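Local coordinates for dally-like protein (Drosophila melanogaster, PDB 3ODN), which probably serves as a cell-surface heparan sulfate proteoglycan of the glypican family, its all-helical core domain bearing on Hedgehog signalling, at residues A[309-312]-A[313-316]; A[171-175]-A[176-180]. The protein carries 2 engineered substitutions. One frame throughout, in Å; residues are numbered along the deposited sequence.

Contact 1. Residues A[309-312]-A[313-316]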
loop_
_atom_site.group_PDB
_atom_site.type_symbol
_atom_site.label_atom_id
_atom_site.label_comp_id
_atom_site.label_asym_id
_atom_site.label_seq_id
_atom_site.Cartn_x
_atom_site.Cartn_y
_atom_site.Cartn_z
ATOM N N GLN A 309 -17.981 -36.032 -22.636
ATOM C CA GLN A 309 -17.965 -37.045 -23.699
ATOM C C GLN A 309 -16.804 -36.750 -24.662
ATOM O O GLN A 309 -16.006 -37.644 -24.947
ATOM C CB GLN A 309 -19.314 -37.103 -24.465
ATOM C CG GLN A 309 -20.586 -36.815 -23.640
ATOM C CD GLN A 309 -20.987 -35.345 -23.621
ATOM O OE1 GLN A 309 -20.224 -34.462 -23.216
ATOM N NE2 GLN A 309 -22.221 -35.055 -24.014
ATOM N N ASP A 310 -16.689 -35.472 -25.106
ATOM C CA ASP A 310 -15.632 -34.973 -25.994
ATOM C C ASP A 310 -14.238 -35.137 -25.370
ATOM O O ASP A 310 -13.339 -35.636 -26.046
ATOM C CB ASP A 310 -15.876 -33.495 -26.374
ATOM C CG ASP A 310 -17.095 -33.250 -27.241
ATOM O OD1 ASP A 310 -17.264 -33.974 -28.249
ATOM O OD2 ASP A 310 -17.855 -32.305 -26.939
ATOM N N ILE A 311 -14.078 -34.747 -24.082
ATOM C CA ILE A 311 -12.823 -34.835 -23.317
ATOM C C ILE A 311 -12.270 -36.280 -23.282
ATOM O O ILE A 311 -11.133 -36.501 -23.696
ATOM C CB ILE A 311 -12.967 -34.179 -21.901
ATOM C CG1 ILE A 311 -13.287 -32.673 -22.024
ATOM C CG2 ILE A 311 -11.707 -34.398 -21.035
ATOM C CD1 ILE A 311 -13.865 -31.980 -20.722
ATOM N N THR A 312 -13.096 -37.248 -22.844
ATOM C CA THR A 312 -12.767 -38.683 -22.738
ATOM C C THR A 312 -12.205 -39.279 -24.059
ATOM O O THR A 312 -11.208 -40.018 -24.033
ATOM C CB THR A 312 -13.976 -39.460 -22.181
ATOM O OG1 THR A 312 -14.529 -38.752 -21.061
ATOM C CG2 THR A 312 -13.622 -40.858 -21.773
ATOM N N ASN A 313 -12.839 -38.917 -25.205
ATOM C CA ASN A 313 -12.440 -39.331 -26.556
ATOM C C ASN A 313 -11.029 -38.814 -26.884
ATOM O O ASN A 313 -10.209 -39.575 -27.397
ATOM C CB ASN A 313 -13.454 -38.830 -27.610
ATOM C CG ASN A 313 -14.869 -39.347 -27.455
ATOM O OD1 ASN A 313 -15.116 -40.539 -27.227
ATOM N ND2 ASN A 313 -15.838 -38.464 -27.638
ATOM N N ARG A 314 -10.747 -37.527 -26.564
ATOM C CA ARG A 314 -9.450 -36.878 -26.786
ATOM C C ARG A 314 -8.356 -37.473 -25.885
ATOM O O ARG A 314 -7.192 -37.514 -26.291
ATOM C CB ARG A 314 -9.553 -35.368 -26.555
ATOM C CG ARG A 314 -10.510 -34.624 -27.482
ATOM C CD ARG A 314 -10.955 -33.339 -26.812
ATOM N NE ARG A 314 -12.013 -32.644 -27.546
ATOM C CZ ARG A 314 -12.592 -31.526 -27.125
ATOM N NH1 ARG A 314 -12.232 -30.977 -25.971
ATOM N NH2 ARG A 314 -13.538 -30.946 -27.853
ATOM N N VAL A 315 -8.733 -37.925 -24.669
ATOM C CA VAL A 315 -7.822 -38.554 -23.707
ATOM C C VAL A 315 -7.471 -39.941 -24.223
ATOM O O VAL A 315 -6.293 -40.300 -24.263
ATOM C CB VAL A 315 -8.400 -38.603 -22.257
ATOM C CG1 VAL A 315 -7.497 -39.408 -21.317
ATOM C CG2 VAL A 315 -8.638 -37.200 -21.701
ATOM N N PHE A 316 -8.501 -40.707 -24.636
ATOM C CA PHE A 316 -8.383 -42.086 -25.142
ATOM C C PHE A 316 -7.450 -42.254 -26.360
ATOM O O PHE A 316 -6.790 -43.289 -26.485
ATOM C CB PHE A 316 -9.770 -42.745 -25.335
ATOM C CG PHE A 316 -10.537 -43.170 -24.087
ATOM C CD1 PHE A 316 -9.990 -43.012 -22.814
ATOM C CD2 PHE A 316 -11.806 -43.733 -24.189
ATOM C CE1 PHE A 316 -10.697 -43.406 -21.670
ATOM C CE2 PHE A 316 -12.509 -44.136 -23.043
ATOM C CZ PHE A 316 -11.945 -43.979 -21.794
#

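Contact 2. Residues A[171-175]-A[176-180]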
loop_
_atom_site.group_PDB
_atom_site.type_symbol
_atom_site.label_atom_id
_atom_site.label_comp_id
_atom_site.label_asym_id
_atom_site.label_seq_id
_atom_site.Cartn_x
_atom_site.Cartn_y
_atom_site.Cartn_z
ATOM N N GLU A 171 -0.430 -34.788 -18.036
ATOM C CA GLU A 171 0.547 -34.316 -19.022
ATOM C C GLU A 171 -0.155 -33.624 -20.203
ATOM O O GLU A 171 0.338 -32.608 -20.694
ATOM C CB GLU A 171 1.399 -35.491 -19.545
ATOM C CG GLU A 171 2.571 -35.876 -18.657
ATOM C CD GLU A 171 3.852 -36.201 -19.402
ATOM O OE1 GLU A 171 3.904 -37.257 -20.077
ATOM O OE2 GLU A 171 4.811 -35.402 -19.300
ATOM N N HIS A 172 -1.310 -34.178 -20.642
ATOM C CA HIS A 172 -2.134 -33.684 -21.748
ATOM C C HIS A 172 -3.119 -32.563 -21.344
ATOM O O HIS A 172 -3.687 -31.933 -22.237
ATOM C CB HIS A 172 -2.950 -34.836 -22.373
ATOM C CG HIS A 172 -2.171 -35.965 -22.983
ATOM N ND1 HIS A 172 -0.894 -35.787 -23.496
ATOM C CD2 HIS A 172 -2.567 -37.236 -23.233
ATOM C CE1 HIS A 172 -0.540 -36.963 -23.989
ATOM N NE2 HIS A 172 -1.514 -37.866 -23.852
ATOM N N MET A 173 -3.346 -32.329 -20.027
ATOM C CA MET A 173 -4.318 -31.337 -19.539
ATOM C C MET A 173 -4.297 -29.963 -20.213
ATOM O O MET A 173 -5.346 -29.493 -20.667
ATOM C CB MET A 173 -4.303 -31.187 -18.015
ATOM C CG MET A 173 -5.417 -30.254 -17.530
ATOM S SD MET A 173 -5.202 -29.369 -15.980
ATOM C CE MET A 173 -3.494 -28.791 -16.144
ATOM N N LYS A 174 -3.127 -29.312 -20.256
ATOM C CA LYS A 174 -3.021 -27.980 -20.859
ATOM C C LYS A 174 -3.207 -27.965 -22.389
ATOM O O LYS A 174 -3.580 -26.930 -22.946
ATOM C CB LYS A 174 -1.787 -27.204 -20.358
ATOM C CG LYS A 174 -1.940 -26.717 -18.907
ATOM C CD LYS A 174 -1.196 -25.404 -18.612
ATOM C CE LYS A 174 -1.629 -24.804 -17.290
ATOM N NZ LYS A 174 -0.820 -23.613 -16.908
ATOM N N GLU A 175 -3.031 -29.129 -23.043
ATOM C CA GLU A 175 -3.229 -29.309 -24.485
ATOM C C GLU A 175 -4.734 -29.491 -24.796
ATOM O O GLU A 175 -5.220 -28.969 -25.802
ATOM C CB GLU A 175 -2.408 -30.520 -24.986
ATOM C CG GLU A 175 -2.427 -30.734 -26.493
ATOM C CD GLU A 175 -1.577 -31.881 -27.009
ATOM O OE1 GLU A 175 -1.853 -33.045 -26.637
ATOM O OE2 GLU A 175 -0.666 -31.620 -27.828
ATOM N N LEU A 176 -5.457 -30.215 -23.916
ATOM C CA LEU A 176 -6.881 -30.544 -24.057
ATOM C C LEU A 176 -7.866 -29.456 -23.615
ATOM O O LEU A 176 -8.993 -29.437 -24.122
ATOM C CB LEU A 176 -7.216 -31.885 -23.359
ATOM C CG LEU A 176 -6.402 -33.128 -23.779
ATOM C CD1 LEU A 176 -6.677 -34.299 -22.856
ATOM C CD2 LEU A 176 -6.668 -33.531 -25.229
ATOM N N LYS A 177 -7.448 -28.559 -22.678
ATOM C CA LYS A 177 -8.251 -27.466 -22.098
ATOM C C LYS A 177 -9.611 -27.993 -21.593
ATOM O O LYS A 177 -10.628 -27.798 -22.264
ATOM C CB LYS A 177 -8.385 -26.275 -23.067
ATOM C CG LYS A 177 -7.244 -25.266 -22.952
ATOM C CD LYS A 177 -7.144 -24.393 -24.195
ATOM C CE LYS A 177 -5.974 -23.444 -24.141
ATOM N NZ LYS A 177 -6.279 -22.221 -23.351
ATOM N N PRO A 178 -9.625 -28.738 -20.452
ATOM C CA PRO A 178 -10.879 -29.355 -19.987
ATOM C C PRO A 178 -11.893 -28.377 -19.434
ATOM O O PRO A 178 -13.094 -28.581 -19.600
ATOM C CB PRO A 178 -10.413 -30.354 -18.920
ATOM C CG PRO A 178 -8.916 -30.404 -19.041
ATOM C CD PRO A 178 -8.509 -29.086 -19.553
ATOM N N PHE A 179 -11.403 -27.328 -18.758
ATOM C CA PHE A 179 -12.209 -26.280 -18.155
ATOM C C PHE A 179 -12.180 -25.030 -19.054
ATOM O O PHE A 179 -12.591 -23.939 -18.640
ATOM C CB PHE A 179 -11.657 -25.952 -16.763
ATOM C CG PHE A 179 -11.405 -27.126 -15.844
ATOM C CD1 PHE A 179 -10.124 -27.403 -15.381
ATOM C CD2 PHE A 179 -12.455 -27.921 -15.394
ATOM C CE1 PHE A 179 -9.899 -28.461 -14.501
ATOM C CE2 PHE A 179 -12.226 -28.985 -14.520
ATOM C CZ PHE A 179 -10.953 -29.240 -14.072
ATOM N N GLY A 180 -11.702 -25.220 -20.282
ATOM C CA GLY A 180 -11.587 -24.170 -21.281
ATOM C C GLY A 180 -10.465 -23.211 -20.959
ATOM O O GLY A 180 -9.349 -23.648 -20.663
#

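Contact 1. Residues A[309-312]-A[313-316]
N313 turns its amide back to the start of the turn, ND2 coming to 2.8 Å from the backbone Q309 O, while its own N gives that same oxygen a weak bond. R314 N bonds to D310 O at 3.3 Å, and the extended side chain then runs back over D310. Its CG passes 3.3 Å from D310 O, and the guanidinium takes D310 CB over one face, off toward the rim. Yet D310 OD2 stays 4.6 Å from R314 NH2, so any attraction between the opposite charges is probably weak. These are successive i to i+4 pairs of a regular alpha-helix, 308-318, near one end of the elongated helical glypican core. V315 N continues the series to I311 O, and its CG2 reaches I311 CG2 at 4.2 Å on the buried side, which faces helices 136-155 and 163-176. F316 N bonds to T312 O at 2.9 Å. The F316 side chain lies alongside that of T312, whose methyl makes a CH-pi contact over the ring face, CG2 standing 3.8 Å from the centroid. CG2 anti to the backbone N places the T312 methyl over the ring, toward its rim, while OG1 bonds to G308 O. Cut back to an alanine, F316 would probably cost the T312 methyl its ring cover and deprive Y159 of its edge-to-face partner.

Contact 2. Residues A[171-175]-A[176-180]
The imidazole of H172 leads away from 176-180, and L176 meets only the root of that side chain: CD1 of L176 lies 3.8 Å from H172 CB. The proline ring of P178 is met at its CG and CD corner. M173 crosses it at about a right angle, the two CG atoms 3.8 Å apart, and P178 CD sits 3.4 Å from M173 O. In M173, CG anti to the backbone N (chi1 -174°) sets this carbon beside the proline; the chain beyond it turns elsewhere.

Between the H172-L176 and M173-P178 pairs the last turn of the helix is closed by backbone bonds. H172 O is gripped twice, by L176 N at 3.0 Å and by E175 N, with L176 CG only 3.3 Å from the same oxygen. M173 O takes K177 N at 3.1 Å and a weak second bond from L176 N.

K177 then leaves the helix with positive phi (50°), but this is no Schellman motif: K177 N bonds to M173 O, and P178, having no N-H, can give no bond of its own. The apolar packing of M173 against P178 is nonetheless the kind of contact found at such helix ends. K177 NZ reaches past the turn to salt bridges with D181 and D184.

The segment thus ends helix 163-176 and leads toward helix 182-214. M173, L176 and P178 all rest on Y148 of helix 136-155, while P178 and F179 lean on F304 and A300 of helix 293-306.

Overall arrangement
Both contacts are local and lie toward the same end of the long molecule, their centres about 11 Å apart. Contact 1 sits wholly inside helix 308-318 and is partly buried, with I311, T312 and V315 turned into the bundle; contact 2 is a surface contact at the C-terminal end of helix 163-176. Contact 1 keeps a continuous i to i+4 series, its first bond weak, with a CH-pi pair beside it, whereas contact 2 relies on shared carbonyls and a proline at the chain's exit. The two meet directly: L176 packs on R314 and V315, and I311 CD1 lies against P178 O. Helix 136-155 backs both.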